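PDB 2AAN: auracyanin-A, which probably serves as a soluble blue copper electron acceptor, taking electrons from the membrane-bound alternative complex III. Local coordinates for residues G24-G27 with E28-A31; A80-A83 with A84-P88; C123-P126 with G127-P130. All blocks are in the same frame, centred on the assembly; numbering follows the deposited sequence.

Interaction 1: G24-G27 with E28-A31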
loop_
_atom_site.group_PDB
_atom_site.type_symbol
_atom_site.label_atom_id
_atom_site.label_comp_id
_atom_site.label_asym_id
_atom_site.label_seq_id
_atom_site.Cartn_x
_atom_site.Cartn_y
_atom_site.Cartn_z
ATOM N N GLY A 24 -8.493 -0.821 5.189
ATOM C CA GLY A 24 -8.380 0.452 5.865
ATOM C C GLY A 24 -7.267 0.420 6.871
ATOM O O GLY A 24 -6.559 -0.557 6.990
ATOM N N SER A 25 -7.103 1.521 7.573
ATOM C CA SER A 25 -6.241 1.540 8.732
ATOM C C SER A 25 -7.011 0.844 9.873
ATOM O O SER A 25 -8.231 0.875 9.945
ATOM C CB SER A 25 -5.853 2.945 9.099
ATOM O OG SER A 25 -6.936 3.668 9.651
ATOM N N LYS A 26 -6.276 0.245 10.782
ATOM C CA LYS A 26 -6.884 -0.343 11.972
ATOM C C LYS A 26 -7.076 0.820 12.935
ATOM O O LYS A 26 -6.264 1.066 13.813
ATOM C CB LYS A 26 -5.987 -1.419 12.525
ATOM C CG LYS A 26 -6.638 -2.206 13.659
ATOM C CD LYS A 26 -5.631 -2.987 14.452
ATOM C CE LYS A 26 -6.221 -3.450 15.783
ATOM N NZ LYS A 26 -7.330 -4.390 15.517
ATOM N N GLY A 27 -8.134 1.588 12.710
ATOM C CA GLY A 27 -8.424 2.777 13.542
ATOM C C GLY A 27 -7.250 3.734 13.582
ATOM O O GLY A 27 -6.757 4.172 12.541
ATOM N N GLU A 28 -6.789 4.035 14.784
ATOM C CA GLU A 28 -5.696 4.960 14.991
ATOM C C GLU A 28 -4.319 4.285 14.994
ATOM O O GLU A 28 -3.304 4.955 15.115
ATOM C CB GLU A 28 -5.900 5.711 16.303
ATOM C CG GLU A 28 -7.154 6.528 16.328
ATOM C CD GLU A 28 -7.158 7.647 15.323
ATOM O OE1 GLU A 28 -8.278 8.108 14.998
ATOM O OE2 GLU A 28 -6.059 8.059 14.845
ATOM N N GLU A 29 -4.287 2.967 14.813
ATOM C CA GLU A 29 -3.047 2.205 14.892
ATOM C C GLU A 29 -2.251 2.312 13.590
ATOM O O GLU A 29 -2.803 2.599 12.540
ATOM C CB GLU A 29 -3.350 0.724 15.123
ATOM C CG GLU A 29 -4.024 0.435 16.447
ATOM C CD GLU A 29 -3.136 0.785 17.627
ATOM O OE1 GLU A 29 -1.892 0.611 17.534
ATOM O OE2 GLU A 29 -3.683 1.233 18.656
ATOM N N LEU A 30 -0.967 1.984 13.688
ATOM C CA LEU A 30 -0.065 1.926 12.571
ATOM C C LEU A 30 -0.145 0.493 12.000
ATOM O O LEU A 30 0.764 -0.307 12.141
ATOM C CB LEU A 30 1.347 2.289 13.011
ATOM C CG LEU A 30 1.676 3.786 13.062
ATOM C CD1 LEU A 30 0.555 4.759 13.377
ATOM C CD2 LEU A 30 2.852 4.074 13.847
ATOM N N ALA A 31 -1.262 0.211 11.342
ATOM C CA ALA A 31 -1.608 -1.135 10.894
ATOM C C ALA A 31 -2.705 -0.982 9.894
ATOM O O ALA A 31 -3.568 -0.094 10.041
ATOM C CB ALA A 31 -2.124 -1.987 12.055
HETATM O O HOH W 1 -4.206 4.727 11.799
#

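Interaction 2: A80-A83 with A84-P88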
loop_
_atom_site.group_PDB
_atom_site.type_symbol
_atom_site.label_atom_id
_atom_site.label_comp_id
_atom_site.label_asym_id
_atom_site.label_seq_id
_atom_site.Cartn_x
_atom_site.Cartn_y
_atom_site.Cartn_z
ATOM N N ALA A 80 11.551 12.191 0.220
ATOM C CA ALA A 80 10.665 12.492 -0.924
ATOM C C ALA A 80 9.532 13.456 -0.559
ATOM O O ALA A 80 9.199 14.349 -1.330
ATOM C CB ALA A 80 10.085 11.238 -1.449
ATOM N N GLY A 81 8.904 13.234 0.599
ATOM C CA GLY A 81 7.866 14.118 1.109
ATOM C C GLY A 81 6.490 13.895 0.526
ATOM O O GLY A 81 6.331 13.070 -0.358
ATOM N N PRO A 82 5.478 14.632 1.029
ATOM C CA PRO A 82 4.080 14.298 0.721
ATOM C C PRO A 82 3.647 14.519 -0.739
ATOM O O PRO A 82 2.829 13.746 -1.266
ATOM C CB PRO A 82 3.268 15.158 1.697
ATOM C CG PRO A 82 4.191 16.214 2.168
ATOM C CD PRO A 82 5.592 15.737 1.987
ATOM N N ALA A 83 4.209 15.516 -1.408
ATOM C CA ALA A 83 3.807 15.782 -2.776
ATOM C C ALA A 83 4.214 14.644 -3.737
ATOM O O ALA A 83 3.624 14.512 -4.797
ATOM C CB ALA A 83 4.352 17.115 -3.238
ATOM N N ALA A 84 5.198 13.829 -3.344
ATOM C CA ALA A 84 5.623 12.628 -4.065
ATOM C C ALA A 84 5.091 11.365 -3.405
ATOM O O ALA A 84 5.641 10.276 -3.611
ATOM C CB ALA A 84 7.126 12.553 -4.100
ATOM N N ASN A 85 4.058 11.518 -2.576
ATOM C CA ASN A 85 3.431 10.397 -1.887
ATOM C C ASN A 85 4.454 9.664 -1.034
ATOM O O ASN A 85 4.352 8.467 -0.857
ATOM C CB ASN A 85 2.772 9.438 -2.913
ATOM C CG ASN A 85 1.642 8.532 -2.301
ATOM O OD1 ASN A 85 1.259 8.654 -1.135
ATOM N ND2 ASN A 85 1.116 7.632 -3.122
ATOM N N TYR A 86 5.438 10.383 -0.488
ATOM C CA TYR A 86 6.503 9.747 0.291
ATOM C C TYR A 86 7.023 8.535 -0.457
ATOM O O TYR A 86 7.200 7.465 0.123
ATOM C CB TYR A 86 6.016 9.350 1.684
ATOM C CG TYR A 86 5.561 10.534 2.518
ATOM C CD1 TYR A 86 4.222 10.802 2.689
ATOM C CD2 TYR A 86 6.479 11.391 3.120
ATOM C CE1 TYR A 86 3.797 11.882 3.465
ATOM C CE2 TYR A 86 6.063 12.486 3.901
ATOM C CZ TYR A 86 4.703 12.715 4.053
ATOM O OH TYR A 86 4.273 13.789 4.806
ATOM N N LEU A 87 7.278 8.710 -1.749
ATOM C CA LEU A 87 7.793 7.613 -2.575
ATOM C C LEU A 87 8.876 8.094 -3.511
ATOM O O LEU A 87 8.916 9.267 -3.868
ATOM C CB LEU A 87 6.669 7.037 -3.429
ATOM C CG LEU A 87 5.711 6.066 -2.767
ATOM C CD1 LEU A 87 4.653 5.744 -3.805
ATOM C CD2 LEU A 87 6.413 4.813 -2.304
ATOM N N PRO A 88 9.767 7.181 -3.907
ATOM C CA PRO A 88 10.733 7.510 -4.958
ATOM C C PRO A 88 10.090 7.595 -6.337
ATOM O O PRO A 88 9.111 6.881 -6.636
ATOM C CB PRO A 88 11.705 6.339 -4.918
ATOM C CG PRO A 88 10.914 5.229 -4.416
ATOM C CD PRO A 88 9.909 5.799 -3.439
#

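Interaction 3: C123-P126 with G127-P130. With CU (copper (II) ion), chain B.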
loop_
_atom_site.group_PDB
_atom_site.type_symbol
_atom_site.label_atom_id
_atom_site.label_comp_id
_atom_site.label_asym_id
_atom_site.label_seq_id
_atom_site.Cartn_x
_atom_site.Cartn_y
_atom_site.Cartn_z
ATOM N N CYS A 123 2.817 0.947 3.958
ATOM C CA CYS A 123 2.549 2.387 3.930
ATOM C C CYS A 123 3.891 3.079 4.055
ATOM O O CYS A 123 4.664 2.707 4.920
ATOM C CB CYS A 123 1.666 2.768 5.090
ATOM S SG CYS A 123 1.461 4.543 5.361
ATOM N N THR A 124 4.153 4.082 3.233
ATOM C CA THR A 124 5.426 4.811 3.288
ATOM C C THR A 124 5.350 6.169 4.000
ATOM O O THR A 124 6.287 6.949 3.945
ATOM C CB THR A 124 5.975 5.014 1.864
ATOM O OG1 THR A 124 5.074 5.810 1.120
ATOM C CG2 THR A 124 6.165 3.676 1.177
ATOM N N VAL A 125 4.269 6.443 4.711
ATOM C CA VAL A 125 4.218 7.650 5.524
ATOM C C VAL A 125 5.319 7.512 6.617
ATOM O O VAL A 125 5.490 6.435 7.182
ATOM C CB VAL A 125 2.789 7.872 6.063
ATOM C CG1 VAL A 125 2.750 8.911 7.236
ATOM C CG2 VAL A 125 1.841 8.244 4.897
ATOM N N PRO A 126 6.108 8.580 6.849
ATOM C CA PRO A 126 7.235 8.497 7.758
ATOM C C PRO A 126 6.913 7.780 9.062
ATOM O O PRO A 126 5.992 8.162 9.761
ATOM C CB PRO A 126 7.581 9.983 8.012
ATOM C CG PRO A 126 7.330 10.607 6.695
ATOM C CD PRO A 126 6.063 9.904 6.196
ATOM N N GLY A 127 7.700 6.756 9.378
ATOM C CA GLY A 127 7.542 6.029 10.633
ATOM C C GLY A 127 6.511 4.905 10.665
ATOM O O GLY A 127 6.459 4.142 11.643
ATOM N N HIS A 128 5.665 4.769 9.651
ATOM C CA HIS A 128 4.590 3.730 9.737
ATOM C C HIS A 128 5.072 2.331 9.413
ATOM O O HIS A 128 4.656 1.370 10.057
ATOM C CB HIS A 128 3.413 4.102 8.863
ATOM C CG HIS A 128 2.705 5.311 9.350
ATOM N ND1 HIS A 128 1.459 5.675 8.899
ATOM C CD2 HIS A 128 3.070 6.240 10.269
ATOM C CE1 HIS A 128 1.087 6.787 9.517
ATOM N NE2 HIS A 128 2.038 7.135 10.371
ATOM N N TYR A 129 5.939 2.224 8.408
ATOM C CA TYR A 129 6.679 0.991 8.135
ATOM C C TYR A 129 7.835 1.006 9.110
ATOM O O TYR A 129 8.427 2.077 9.329
ATOM C CB TYR A 129 7.163 0.949 6.657
ATOM C CG TYR A 129 7.977 -0.293 6.348
ATOM C CD1 TYR A 129 7.343 -1.486 6.022
ATOM C CD2 TYR A 129 9.347 -0.314 6.540
ATOM C CE1 TYR A 129 8.036 -2.643 5.814
ATOM C CE2 TYR A 129 10.084 -1.502 6.336
ATOM C CZ TYR A 129 9.423 -2.657 5.955
ATOM O OH TYR A 129 10.091 -3.850 5.722
ATOM N N PRO A 130 8.228 -0.157 9.656
ATOM C CA PRO A 130 7.865 -1.551 9.353
ATOM C C PRO A 130 6.626 -2.106 10.014
ATOM O O PRO A 130 6.214 -3.193 9.667
ATOM C CB PRO A 130 9.095 -2.320 9.866
ATOM C CG PRO A 130 9.472 -1.545 11.083
ATOM C CD PRO A 130 9.275 -0.110 10.690
HETATM CU CU CU B . 0.425 4.808 7.305
HETATM O O HOH W 2 6.536 4.098 6.414
#

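Interaction 1: G24-G27 with E28-A31
Lys-26 and Glu-29 close a type II' beta turn in the loop that leaves strand 19-24 of this cupredoxin fold, the backbone N of Glu-29 lying 2.9 Å from the carbonyl O of Lys-26. Gly-27 takes the first corner of the turn with a positive phi of 55°, where a CB would run into the N of Glu-28. A second backbone bond widens the closure: Lys-26 N donates to Ala-31 O at 2.8 Å, nearly straight at 166° but coming from above the carbonyl plane. Lys-26 is thus tied to the returning chain through both its C=O and its N-H, and Ser-25 CA adds a CA-H...O contact to the oxygen of Ala-31.

The lysine side chain starts beside that closure. Its CB rests 3.9 Å from the methyl CB of Ala-31 and also near the O of that residue. CG, placed opposite the backbone N (chi1 -172°), carries the extended chain outward, and CD then passes 4.3 Å from CG of Glu-29, methylene against methylene. A turn about the CD-CE bond then sets NZ off the line of the chain, leading away from the loop at the exposed surface. Glu-29, in turn, leans its CB over the O of Lys-26 at 3.2 Å.

The buried Ser-25 lies close to His-58 and Met-132, both copper ligands. The carboxylate of Glu-28 finds its partner in Ser-53, which joins the turn to a neighbouring loop. The hydroxyl of Ser-25 faces its own loop: OG donates to Gly-27 O at 2.9 Å, in the carbonyl plane and on a lone pair. That oxygen is gripped twice, for a water also donates to it, at 2.7 Å from Gly-27 O, and gives its other hydrogen to Glu-29 O.

Interaction 2: A80-A83 with A84-P88
A compact reversal of the chain, built from backbone hydrogen bonds and roofed by an aromatic ring, joins Ala-80-Ala-83 to Ala-84-Pro-88 where helix 67-80 ends and the chain sets out for strand 94-97. Gly-81 leaves the helix with positive phi, and its carbonyl O becomes the anchor of the turn. Tyr-86 N donates to Gly-81 O at 2.8 Å, while Ala-84 N reaches the same O at 3.3 Å from the opposite face of the carbonyl plane. One step on, Asn-85 N bonds to Pro-82 O at 2.9 Å in the manner of a 3-10 turn.

Over this framework lies the tyrosine. With CG opposite its own carbonyl carbon (chi1 -61°), the ring folds back so that one face settles on the peptide between Gly-81 and Pro-82, Gly-81 C and Pro-82 N both standing 3.6 Å from the ring plane toward its rim. The pyrrolidine runs out under the phenol end, its CB 3.7 Å from Tyr-86 CZ. The hydroxyl itself is bonded to Gln-57. Without the ring, as with an alanine here, the Gly-81-Pro-82 peptide would probably lose its aromatic cover and Gln-57 its hydroxyl partner. At the other end, the methyl CB of Ala-80 meets Ala-84 CB at 4.2 Å.

Asn-85 turns away, its amide bonding to Ser-98 and Asn-59. The shape of the turn is thus set by main-chain polar groups, and the side chains within it add apolar cover, leaving their polar ends to bind adjoining loops.

Interaction 3: C123-P126 with G127-P130
His-128 and Cys-123 converge on the copper ion from two points of one loop, with Pro-126 at the bend between them. Cys-123 SG binds the metal at 2.2 Å and His-128 ND1 at 2.1 Å, which brings the two ligand atoms, SG and ND1, to 3.7 Å from each other. The thiolate branch reaches the metal by lying opposite the backbone N of Cys-123 (chi1 170°), and a long N-H...S bond from Val-125 N, 3.5 Å from Cys-123 SG and angled at 162°, holds the sulfur from the loop side, as in other cupredoxins. His-58 and Met-132 complete the site.

The imidazole is fixed by more than the metal. Val-125 CG1 sits over one of its faces, 3.7 Å from the ring centroid of His-128, a CH-pi contact in which the two side chains run alongside one another. The same valine also accepts from the backbone: His-128 N donates to Val-125 O at 3.0 Å in an almost straight bond. Pro-126 and Gly-127 form the bend that this bond spans; the carbonyl O of Pro-126 stands 3.5 Å from His-128 CD2, approaching the ring obliquely. A CB on Gly-127 would be jammed against that same oxygen. A water stitches the interior of the loop, donating to Cys-123 O and Val-125 O and accepting from Tyr-129 N.

Leading from strand 117-122 to strand 133-138, the loop lies against helix 67-80: Thr-124 touches Ile-73 there, Pro-126 meets Leu-78, and Tyr-129 packs on Ala-70 and Ala-71 while its hydroxyl bonds to Glu-67.

In the fold
Interaction 3 holds the copper and meets both other loops, which do not touch each other: their nearest atoms are about 13 Å apart. From the side of interaction 1, Leu-30 packs against His-128 and Gly-127; from the side of interaction 2, Tyr-86 lies against Pro-126 and its carbonyl probably accepts a hydrogen bond from Thr-124. All three mix buried and exposed residues; interaction 3 buries Cys-123, Val-125 and His-128 round the copper but leaves Gly-127 exposed. It uses metal bonds and ring packing, interaction 1 backbone bonds and a bridging water, interaction 2 a twice-bonded carbonyl under an aromatic ring. Interactions 2 and 3 both lean on helix 67-80, whereas interaction 1 follows strand 19-24.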